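TRAP dicarboxylate transporter, DctP subunit (Sulfurospirillum deleyianum, PDB 4OVS) probably captures succinate or related dicarboxylates in the periplasm as the solute-binding subunit of a TRAP transporter. Local coordinates at residues Trp143-Lys148 against Leu234-Ile239; Lys40-Asp45 against Thr264-Lys269; Gln166-Met171 against Val183-Gln188. All blocks are in the same frame, centred on the assembly; numbering follows the deposited sequence.

Contact 1: Trp143-Lys148 against Leu234-Ile239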
loop_
_atom_site.group_PDB
_atom_site.type_symbol
_atom_site.label_atom_id
_atom_site.label_comp_id
_atom_site.label_asym_id
_atom_site.label_seq_id
_atom_site.Cartn_x
_atom_site.Cartn_y
_atom_site.Cartn_z
ATOM N N TRP A 143 2.366 1.154 -8.644
ATOM C CA TRP A 143 3.607 1.139 -7.851
ATOM C C TRP A 143 3.580 0.031 -6.799
ATOM O O TRP A 143 2.506 -0.378 -6.373
ATOM C CB TRP A 143 3.783 2.472 -7.149
ATOM C CG TRP A 143 4.222 3.623 -7.992
ATOM C CD1 TRP A 143 4.245 3.691 -9.352
ATOM C CD2 TRP A 143 4.651 4.900 -7.522
ATOM N NE1 TRP A 143 4.723 4.924 -9.753
ATOM C CE2 TRP A 143 4.979 5.682 -8.643
ATOM C CE3 TRP A 143 4.841 5.454 -6.237
ATOM C CZ2 TRP A 143 5.493 6.980 -8.535
ATOM C CZ3 TRP A 143 5.355 6.711 -6.142
ATOM C CH2 TRP A 143 5.687 7.465 -7.277
ATOM N N ASP A 144 4.775 -0.435 -6.363
ATOM C CA ASP A 144 4.957 -1.606 -5.496
ATOM C C ASP A 144 5.337 -1.117 -4.078
ATOM O O ASP A 144 6.103 -0.165 -3.958
ATOM C CB ASP A 144 6.169 -2.407 -6.005
ATOM C CG ASP A 144 6.407 -3.685 -5.251
ATOM O OD1 ASP A 144 5.527 -4.158 -4.499
ATOM O OD2 ASP A 144 7.512 -4.266 -5.438
ATOM N N ALA A 145 4.789 -1.749 -3.055
ATOM C CA ALA A 145 5.335 -1.627 -1.707
ATOM C C ALA A 145 5.978 -2.936 -1.350
ATOM O O ALA A 145 7.176 -3.024 -1.365
ATOM C CB ALA A 145 4.259 -1.204 -0.644
ATOM N N GLY A 146 5.162 -3.947 -1.024
ATOM C CA GLY A 146 5.650 -5.270 -0.799
ATOM C C GLY A 146 4.605 -6.127 -0.121
ATOM O O GLY A 146 3.500 -5.682 0.169
ATOM N N PHE A 147 4.975 -7.373 0.139
ATOM C CA PHE A 147 4.134 -8.262 0.898
ATOM C C PHE A 147 4.116 -7.856 2.375
ATOM O O PHE A 147 5.059 -7.261 2.878
ATOM C CB PHE A 147 4.611 -9.701 0.728
ATOM C CG PHE A 147 4.295 -10.275 -0.613
ATOM C CD1 PHE A 147 3.073 -10.896 -0.852
ATOM C CD2 PHE A 147 5.193 -10.165 -1.638
ATOM C CE1 PHE A 147 2.781 -11.404 -2.074
ATOM C CE2 PHE A 147 4.897 -10.673 -2.863
ATOM C CZ PHE A 147 3.687 -11.302 -3.080
ATOM N N LYS A 148 3.027 -8.207 3.043
ATOM C CA LYS A 148 2.695 -7.698 4.363
ATOM C C LYS A 148 3.073 -8.721 5.441
ATOM O O LYS A 148 3.045 -9.931 5.188
ATOM C CB LYS A 148 1.199 -7.412 4.451
ATOM C CG LYS A 148 0.704 -6.262 3.595
ATOM C CD LYS A 148 -0.770 -5.962 3.884
ATOM C CE LYS A 148 -1.629 -7.184 3.585
ATOM N NZ LYS A 148 -3.076 -6.869 3.527
ATOM N N LEU A 234 0.541 -5.352 -0.613
ATOM C CA LEU A 234 0.195 -3.948 -0.546
ATOM C C LEU A 234 0.944 -3.221 -1.667
ATOM O O LEU A 234 2.180 -3.313 -1.788
ATOM C CB LEU A 234 0.556 -3.367 0.817
ATOM C CG LEU A 234 -0.110 -2.047 1.258
ATOM C CD1 LEU A 234 0.063 -1.859 2.781
ATOM C CD2 LEU A 234 0.504 -0.845 0.560
ATOM N N GLY A 235 0.161 -2.543 -2.504
ATOM C CA GLY A 235 0.661 -1.742 -3.614
ATOM C C GLY A 235 -0.228 -0.522 -3.847
ATOM O O GLY A 235 -1.263 -0.395 -3.213
ATOM N N TYR A 236 0.159 0.318 -4.805
ATOM C CA TYR A 236 -0.461 1.616 -5.019
ATOM C C TYR A 236 -0.888 1.834 -6.493
ATOM O O TYR A 236 -0.309 1.267 -7.408
ATOM C CB TYR A 236 0.560 2.688 -4.668
ATOM C CG TYR A 236 1.326 2.480 -3.372
ATOM C CD1 TYR A 236 0.716 2.740 -2.153
ATOM C CD2 TYR A 236 2.661 2.055 -3.360
ATOM C CE1 TYR A 236 1.377 2.575 -0.944
ATOM C CE2 TYR A 236 3.352 1.901 -2.130
ATOM C CZ TYR A 236 2.695 2.181 -0.939
ATOM O OH TYR A 236 3.282 2.016 0.285
ATOM N N LEU A 237 -1.899 2.670 -6.700
ATOM C CA LEU A 237 -2.270 3.142 -8.029
ATOM C C LEU A 237 -2.117 4.651 -7.992
ATOM O O LEU A 237 -2.704 5.333 -7.144
ATOM C CB LEU A 237 -3.682 2.754 -8.397
ATOM C CG LEU A 237 -4.152 3.415 -9.711
ATOM C CD1 LEU A 237 -3.361 2.932 -10.907
ATOM C CD2 LEU A 237 -5.607 3.177 -9.918
ATOM N N VAL A 238 -1.258 5.169 -8.843
ATOM C CA VAL A 238 -1.067 6.622 -8.941
ATOM C C VAL A 238 -2.299 7.189 -9.610
ATOM O O VAL A 238 -2.735 6.690 -10.671
ATOM C CB VAL A 238 0.201 6.957 -9.754
ATOM C CG1 VAL A 238 0.421 8.464 -9.908
ATOM C CG2 VAL A 238 1.416 6.330 -9.118
ATOM N N ILE A 239 -2.878 8.199 -8.966
ATOM C CA ILE A 239 -3.997 8.933 -9.523
ATOM C C ILE A 239 -3.825 10.438 -9.522
ATOM O O ILE A 239 -3.097 10.998 -8.707
ATOM C CB ILE A 239 -5.308 8.662 -8.808
ATOM C CG1 ILE A 239 -5.140 8.914 -7.308
ATOM C CG2 ILE A 239 -5.783 7.240 -9.096
ATOM C CD1 ILE A 239 -6.445 8.943 -6.607
#
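Trp143 and Tyr236 exchange two backbone hydrogen bonds. The bond from Trp143 N to Tyr236 O is 2.9 Å long, and its return, from Tyr236 N to Trp143 O, is also 2.9 Å and almost straight (172° at the hydrogen). Farther along, Leu234 O accepts two donors, Gly146 N at 3.1 Å and, less directly, Ala145 N at 3.3 Å, both in its carbonyl plane; Leu234 N answers to Gly146 O. Two residues, Ala145 and Gly146, thus face one, Leu234: a classic beta bulge in an antiparallel pair within the mixed sheet, where strand 137-152 meets strand 233-241. The bulge turns the methyl of Ala145 toward the partner strand, and its CB lies 3.5 Å from Tyr236 OH, beside the CE2 and CZ side of the phenol. With chi1 at -46°, the tyrosine ring hangs next to its own backbone N and reaches along strand 143-147, bringing its hydroxyl to a bound succinic acid molecule, to which it is hydrogen-bonded. Val238 lays CG2 over one face of the Trp143 indole, 3.6 Å from the centroid of the five-membered ring and 11° off its normal, a CH-pi contact. The indole NE1 is hydrogen-bonded to Thr264 OG1, which fixes the ring's rotation. A leucine in place of Trp143 would probably leave Val238 CG2 without the aromatic face it rests on and Thr264 without its indole donor. At the far end, the Lys148 side chain crosses that of Leu234 at about a right angle, CG 4.0 Å from Leu234 CB, while its ammonium forms a salt bridge with Glu208.

Contact 2: Lys40-Asp45 against Thr264-Lys269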
loop_
_atom_site.group_PDB
_atom_site.type_symbol
_atom_site.label_atom_id
_atom_site.label_comp_id
_atom_site.label_asym_id
_atom_site.label_seq_id
_atom_site.Cartn_x
_atom_site.Cartn_y
_atom_site.Cartn_z
ATOM N N LYS A 40 8.166 4.331 -2.369
ATOM C CA LYS A 40 7.053 5.226 -2.741
ATOM C C LYS A 40 7.379 6.687 -2.538
ATOM O O LYS A 40 7.034 7.522 -3.336
ATOM C CB LYS A 40 5.829 4.870 -1.926
ATOM C CG LYS A 40 4.726 5.819 -2.069
ATOM C CD LYS A 40 3.457 5.333 -1.337
ATOM C CE LYS A 40 2.446 6.432 -1.143
ATOM N NZ LYS A 40 1.197 5.890 -0.557
ATOM N N GLY A 41 8.024 6.999 -1.435
ATOM C CA GLY A 41 8.420 8.363 -1.175
ATOM C C GLY A 41 9.522 8.843 -2.091
ATOM O O GLY A 41 9.520 10.009 -2.528
ATOM N N LYS A 42 10.499 7.973 -2.333
ATOM C CA LYS A 42 11.619 8.259 -3.273
ATOM C C LYS A 42 11.056 8.418 -4.676
ATOM O O LYS A 42 11.469 9.288 -5.426
ATOM C CB LYS A 42 12.666 7.158 -3.222
ATOM C CG LYS A 42 13.396 7.055 -1.909
ATOM C CD LYS A 42 14.482 5.910 -1.961
ATOM C CE LYS A 42 15.252 5.841 -0.682
ATOM N NZ LYS A 42 16.104 4.595 -0.688
ATOM N N GLY A 43 10.064 7.608 -5.005
ATOM C CA GLY A 43 9.383 7.714 -6.297
ATOM C C GLY A 43 8.674 9.056 -6.500
ATOM O O GLY A 43 8.725 9.661 -7.587
ATOM N N ALA A 44 7.975 9.536 -5.471
ATOM C CA ALA A 44 7.288 10.819 -5.573
ATOM C C ALA A 44 8.303 11.957 -5.785
ATOM O O ALA A 44 8.099 12.823 -6.618
ATOM C CB ALA A 44 6.447 11.099 -4.306
ATOM N N ASP A 45 9.405 11.930 -5.016
ATOM C CA ASP A 45 10.463 12.952 -5.092
ATOM C C ASP A 45 11.195 12.906 -6.434
ATOM O O ASP A 45 11.549 13.944 -7.014
ATOM C CB ASP A 45 11.473 12.793 -3.936
ATOM C CG ASP A 45 10.960 13.353 -2.595
ATOM O OD1 ASP A 45 10.020 14.193 -2.581
ATOM O OD2 ASP A 45 11.591 12.983 -1.560
ATOM N N THR A 264 7.863 5.729 -12.273
ATOM C CA THR A 264 7.259 4.428 -12.025
ATOM C C THR A 264 8.343 3.349 -12.158
ATOM O O THR A 264 8.454 2.484 -11.301
ATOM C CB THR A 264 6.130 4.188 -13.039
ATOM O OG1 THR A 264 5.062 5.137 -12.819
ATOM C CG2 THR A 264 5.592 2.815 -12.929
ATOM N N GLU A 265 9.153 3.437 -13.213
ATOM C CA GLU A 265 10.260 2.461 -13.470
ATOM C C GLU A 265 11.238 2.518 -12.281
ATOM O O GLU A 265 11.663 1.489 -11.757
ATOM C CB GLU A 265 10.998 2.799 -14.768
ATOM C CG GLU A 265 12.461 2.269 -14.798
ATOM C CD GLU A 265 13.212 2.552 -16.112
ATOM O OE1 GLU A 265 13.281 3.745 -16.537
ATOM O OE2 GLU A 265 13.750 1.569 -16.705
ATOM N N TYR A 266 11.529 3.736 -11.829
ATOM C CA TYR A 266 12.474 3.965 -10.737
ATOM C C TYR A 266 11.923 3.443 -9.405
ATOM O O TYR A 266 12.608 2.759 -8.665
ATOM C CB TYR A 266 12.783 5.446 -10.633
ATOM C CG TYR A 266 13.544 5.779 -9.398
ATOM C CD1 TYR A 266 14.850 5.370 -9.260
ATOM C CD2 TYR A 266 12.971 6.509 -8.379
ATOM C CE1 TYR A 266 15.582 5.661 -8.111
ATOM C CE2 TYR A 266 13.685 6.816 -7.231
ATOM C CZ TYR A 266 14.990 6.392 -7.107
ATOM O OH TYR A 266 15.735 6.650 -5.982
ATOM N N GLU A 267 10.676 3.760 -9.110
ATOM C CA GLU A 267 10.030 3.255 -7.903
ATOM C C GLU A 267 10.051 1.759 -7.795
ATOM O O GLU A 267 10.306 1.237 -6.718
ATOM C CB GLU A 267 8.591 3.754 -7.783
ATOM C CG GLU A 267 7.979 3.575 -6.470
ATOM C CD GLU A 267 7.344 2.203 -6.169
ATOM O OE1 GLU A 267 7.060 1.391 -7.097
ATOM O OE2 GLU A 267 7.109 1.968 -4.932
ATOM N N ARG A 268 9.806 1.057 -8.891
ATOM C CA ARG A 268 9.728 -0.383 -8.807
ATOM C C ARG A 268 11.131 -0.990 -8.583
ATOM O O ARG A 268 11.246 -2.035 -7.970
ATOM C CB ARG A 268 9.020 -1.012 -9.979
ATOM C CG ARG A 268 7.599 -0.512 -10.216
ATOM C CD ARG A 268 7.067 -1.122 -11.502
ATOM N NE ARG A 268 5.651 -0.852 -11.719
ATOM C CZ ARG A 268 4.902 -1.472 -12.634
ATOM N NH1 ARG A 268 5.418 -2.416 -13.403
ATOM N NH2 ARG A 268 3.628 -1.153 -12.791
ATOM N N LYS A 269 12.181 -0.324 -9.061
ATOM C CA LYS A 269 13.549 -0.776 -8.826
ATOM C C LYS A 269 13.881 -0.601 -7.329
ATOM O O LYS A 269 14.357 -1.527 -6.696
ATOM C CB LYS A 269 14.502 -0.004 -9.762
ATOM C CG LYS A 269 14.414 -0.462 -11.237
ATOM C CD LYS A 269 15.186 0.518 -12.138
ATOM C CE LYS A 269 15.003 0.267 -13.599
ATOM N NZ LYS A 269 15.541 -1.014 -14.058
#
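Tyr266 presents the edge of its ring, not a face, to the backbone of helix 39-54. Its CE2 is 3.8 Å from Lys42 O, which lies in the ring plane, and CD2 comes within 4.3 Å of Gly43 CA. The first torsion, chi1 170°, carries the ring away from its own backbone N and out toward the other helix, where Tyr266 OH passes Lys42 CB at 4.2 Å. Lys42 sets out toward Tyr266 but then runs extended away from it, so only the root of its chain takes part.

Glu267 works one residue further on. Its chain folds about the CB-CG bond (chi2 -84°), which swings the carboxylate round to the start of the segment 40-45: OE2 stands 3.6 Å from Lys40 N, a close approach without a hydrogen bond. Gly43 is the point of nearest passage, its CA 4.8 Å from Glu267 CA. With no side chain at Gly43, Glu267 CG can lie close to its backbone, consistent with the near approach of the antiparallel helices, whose axes are 8.6 Å apart at 156°.

Lys40 points the other way, fully extended, its NZ hydrogen-bonded to Met88 O and to a bound succinic acid molecule. Glu267 OE1 accepts the backbone N-H of Asp144, tying helix 253-289 to strand 137-152, while Phe46 of helix 39-54 stacks on Tyr266 and Ala44 rests on Val63 of strand 59-64.

Contact 3: Gln166-Met171 against Val183-Gln188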
loop_
_atom_site.group_PDB
_atom_site.type_symbol
_atom_site.label_atom_id
_atom_site.label_comp_id
_atom_site.label_asym_id
_atom_site.label_seq_id
_atom_site.Cartn_x
_atom_site.Cartn_y
_atom_site.Cartn_z
ATOM N N GLN A 166 -6.935 -10.782 19.681
ATOM C CA GLN A 166 -6.104 -9.593 19.553
ATOM C C GLN A 166 -6.734 -8.524 18.648
ATOM O O GLN A 166 -7.382 -8.836 17.646
ATOM C CB GLN A 166 -4.723 -9.966 19.009
ATOM C CG GLN A 166 -3.866 -10.799 19.959
ATOM C CD GLN A 166 -2.408 -10.820 19.531
ATOM O OE1 GLN A 166 -1.811 -9.777 19.248
ATOM N NE2 GLN A 166 -1.834 -12.011 19.464
ATOM N N LYS A 167 -6.535 -7.262 19.016
ATOM C CA LYS A 167 -6.982 -6.134 18.211
ATOM C C LYS A 167 -5.917 -5.740 17.179
ATOM O O LYS A 167 -4.745 -5.519 17.519
ATOM C CB LYS A 167 -7.285 -4.924 19.094
ATOM C CG LYS A 167 -8.494 -5.058 20.009
ATOM C CD LYS A 167 -9.056 -3.664 20.331
ATOM C CE LYS A 167 -10.326 -3.696 21.181
ATOM N NZ LYS A 167 -11.348 -2.711 20.673
ATOM N N PHE A 168 -6.321 -5.638 15.919
ATOM C CA PHE A 168 -5.394 -5.256 14.868
ATOM C C PHE A 168 -5.881 -4.018 14.159
ATOM O O PHE A 168 -7.061 -3.915 13.823
ATOM C CB PHE A 168 -5.250 -6.390 13.850
ATOM C CG PHE A 168 -4.350 -7.517 14.298
ATOM C CD1 PHE A 168 -2.990 -7.493 14.003
ATOM C CD2 PHE A 168 -4.860 -8.611 14.961
ATOM C CE1 PHE A 168 -2.161 -8.509 14.388
ATOM C CE2 PHE A 168 -4.026 -9.645 15.359
ATOM C CZ PHE A 168 -2.671 -9.589 15.065
ATOM N N ARG A 169 -4.991 -3.056 13.935
ATOM C CA ARG A 169 -5.284 -1.999 12.971
ATOM C C ARG A 169 -5.377 -2.588 11.554
ATOM O O ARG A 169 -4.585 -3.453 11.190
ATOM C CB ARG A 169 -4.177 -0.939 12.997
ATOM C CG ARG A 169 -4.455 0.294 12.134
ATOM C CD ARG A 169 -3.785 0.147 10.791
ATOM N NE ARG A 169 -4.158 1.182 9.834
ATOM C CZ ARG A 169 -3.486 1.413 8.707
ATOM N NH1 ARG A 169 -2.394 0.699 8.444
ATOM N NH2 ARG A 169 -3.901 2.358 7.842
ATOM N N ILE A 170 -6.337 -2.117 10.766
ATOM C CA ILE A 170 -6.377 -2.395 9.324
ATOM C C ILE A 170 -6.650 -1.127 8.535
ATOM O O ILE A 170 -7.176 -0.149 9.064
ATOM C CB ILE A 170 -7.498 -3.350 8.948
ATOM C CG1 ILE A 170 -8.832 -2.841 9.494
ATOM C CG2 ILE A 170 -7.205 -4.725 9.484
ATOM C CD1 ILE A 170 -10.040 -3.621 8.942
HETATM N N MSE A 171 -6.308 -1.154 7.262
HETATM C CA MSE A 171 -6.822 -0.179 6.315
HETATM C C MSE A 171 -8.300 -0.483 6.045
HETATM O O MSE A 171 -8.794 -1.577 6.393
HETATM C CB MSE A 171 -6.036 -0.262 5.025
HETATM C CG MSE A 171 -4.530 0.032 5.155
HETATM SE SE MSE A 171 -3.571 -0.439 3.449
HETATM C CE MSE A 171 -3.731 -2.386 3.528
ATOM N N VAL A 183 -9.539 -15.493 11.730
ATOM C CA VAL A 183 -8.688 -16.101 12.769
ATOM C C VAL A 183 -8.977 -15.524 14.148
ATOM O O VAL A 183 -8.144 -15.594 15.055
ATOM C CB VAL A 183 -7.187 -15.946 12.443
ATOM C CG1 VAL A 183 -6.884 -16.538 11.056
ATOM C CG2 VAL A 183 -6.794 -14.501 12.473
ATOM N N GLY A 184 -10.179 -14.980 14.323
ATOM C CA GLY A 184 -10.689 -14.715 15.663
ATOM C C GLY A 184 -10.165 -13.432 16.272
ATOM O O GLY A 184 -10.256 -13.216 17.491
ATOM N N ALA A 185 -9.614 -12.577 15.417
ATOM C CA ALA A 185 -9.144 -11.268 15.844
ATOM C C ALA A 185 -10.216 -10.175 15.702
ATOM O O ALA A 185 -11.284 -10.378 15.094
ATOM C CB ALA A 185 -7.892 -10.892 15.056
ATOM N N ASN A 186 -9.900 -9.013 16.258
ATOM C CA ASN A 186 -10.780 -7.862 16.258
ATOM C C ASN A 186 -10.142 -6.758 15.421
ATOM O O ASN A 186 -9.260 -6.043 15.906
ATOM C CB ASN A 186 -10.975 -7.402 17.704
ATOM C CG ASN A 186 -12.081 -6.373 17.863
ATOM O OD1 ASN A 186 -12.719 -5.963 16.895
ATOM N ND2 ASN A 186 -12.318 -5.960 19.105
ATOM N N PRO A 187 -10.552 -6.623 14.145
ATOM C CA PRO A 187 -9.902 -5.585 13.338
ATOM C C PRO A 187 -10.529 -4.213 13.578
ATOM O O PRO A 187 -11.685 -4.109 13.936
ATOM C CB PRO A 187 -10.122 -6.057 11.895
ATOM C CG PRO A 187 -11.013 -7.326 12.003
ATOM C CD PRO A 187 -11.579 -7.330 13.380
ATOM N N GLN A 188 -9.750 -3.170 13.367
ATOM C CA GLN A 188 -10.186 -1.824 13.612
ATOM C C GLN A 188 -9.531 -0.886 12.585
ATOM O O GLN A 188 -8.305 -0.839 12.475
ATOM C CB GLN A 188 -9.744 -1.437 15.014
ATOM C CG GLN A 188 -10.386 -0.215 15.545
ATOM C CD GLN A 188 -9.849 0.155 16.910
ATOM O OE1 GLN A 188 -9.437 -0.709 17.695
ATOM N NE2 GLN A 188 -9.870 1.450 17.211
HETATM O O HOH W 1 -10.398 0.542 20.627
#
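Four backbone hydrogen bonds zip the segments 166-171 and 183-188 together in parallel. Asn186 N gives the straightest, 2.9 Å to Gln166 O (176° at the hydrogen). Phe168 then uses both its backbone groups: its N-H goes to Asn186 O at 3.0 Å, and its carbonyl takes Gln188 N at 2.8 Å, the donor nearly in line with the C=O. Ile170 N closes the ladder on Gln188 O from well above the carbonyl plane. CA-H...O contacts from Lys167, Pro187 and Arg169 fill in between.

This pairing joins the two strands of a beta-alpha-beta unit, strand 167-170, helix 174-181 and strand 186-189. Gly184, with positive phi, is the C-prime residue of a Schellman motif that ends the helix and leads the chain into the second strand.

On the face bearing Phe168 and Pro187, Ile170 lies side by side with the proline, CD1 3.8 Å from Pro187 CB, while Ala185 CB sits 3.8 Å from Phe168 CD2. Phe180 of the connecting helix stacks on the Phe168 ring and also touches Ile170 and Pro187. The other face carries Lys167 alongside Asn186, and a water weakly bridges Lys167 NZ and Gln188 OE1. Arg169, on that face too, bends at chi2 (-96°); its NE is held by Leu190 O, and its NH1 reaches a bound succinic acid molecule by a hydrogen bond.

In the fold
Each contact contributes one residue of the succinate site: Tyr236 from contact 1, Lys40 from contact 2 and Arg169 from contact 3, each side chain about 3 Å from the bound succinic acid molecule between nearest atoms. Contacts 1 and 2, with centres 11 Å apart, meet directly, Tyr236 CZ lying 3.3 Å from Lys40 CD. Contact 3 is centred 21 Å from contact 1 and touches it through Leu234 CD1 and Met171 CE, 3.9 Å apart, but comes no nearer than about 9 Å to contact 2 between nearest atoms. Contacts 2 and 3 lie on opposite sides of the chain's centre, so Lys40 and Arg169 approach the ligand from well-separated parts of the fold.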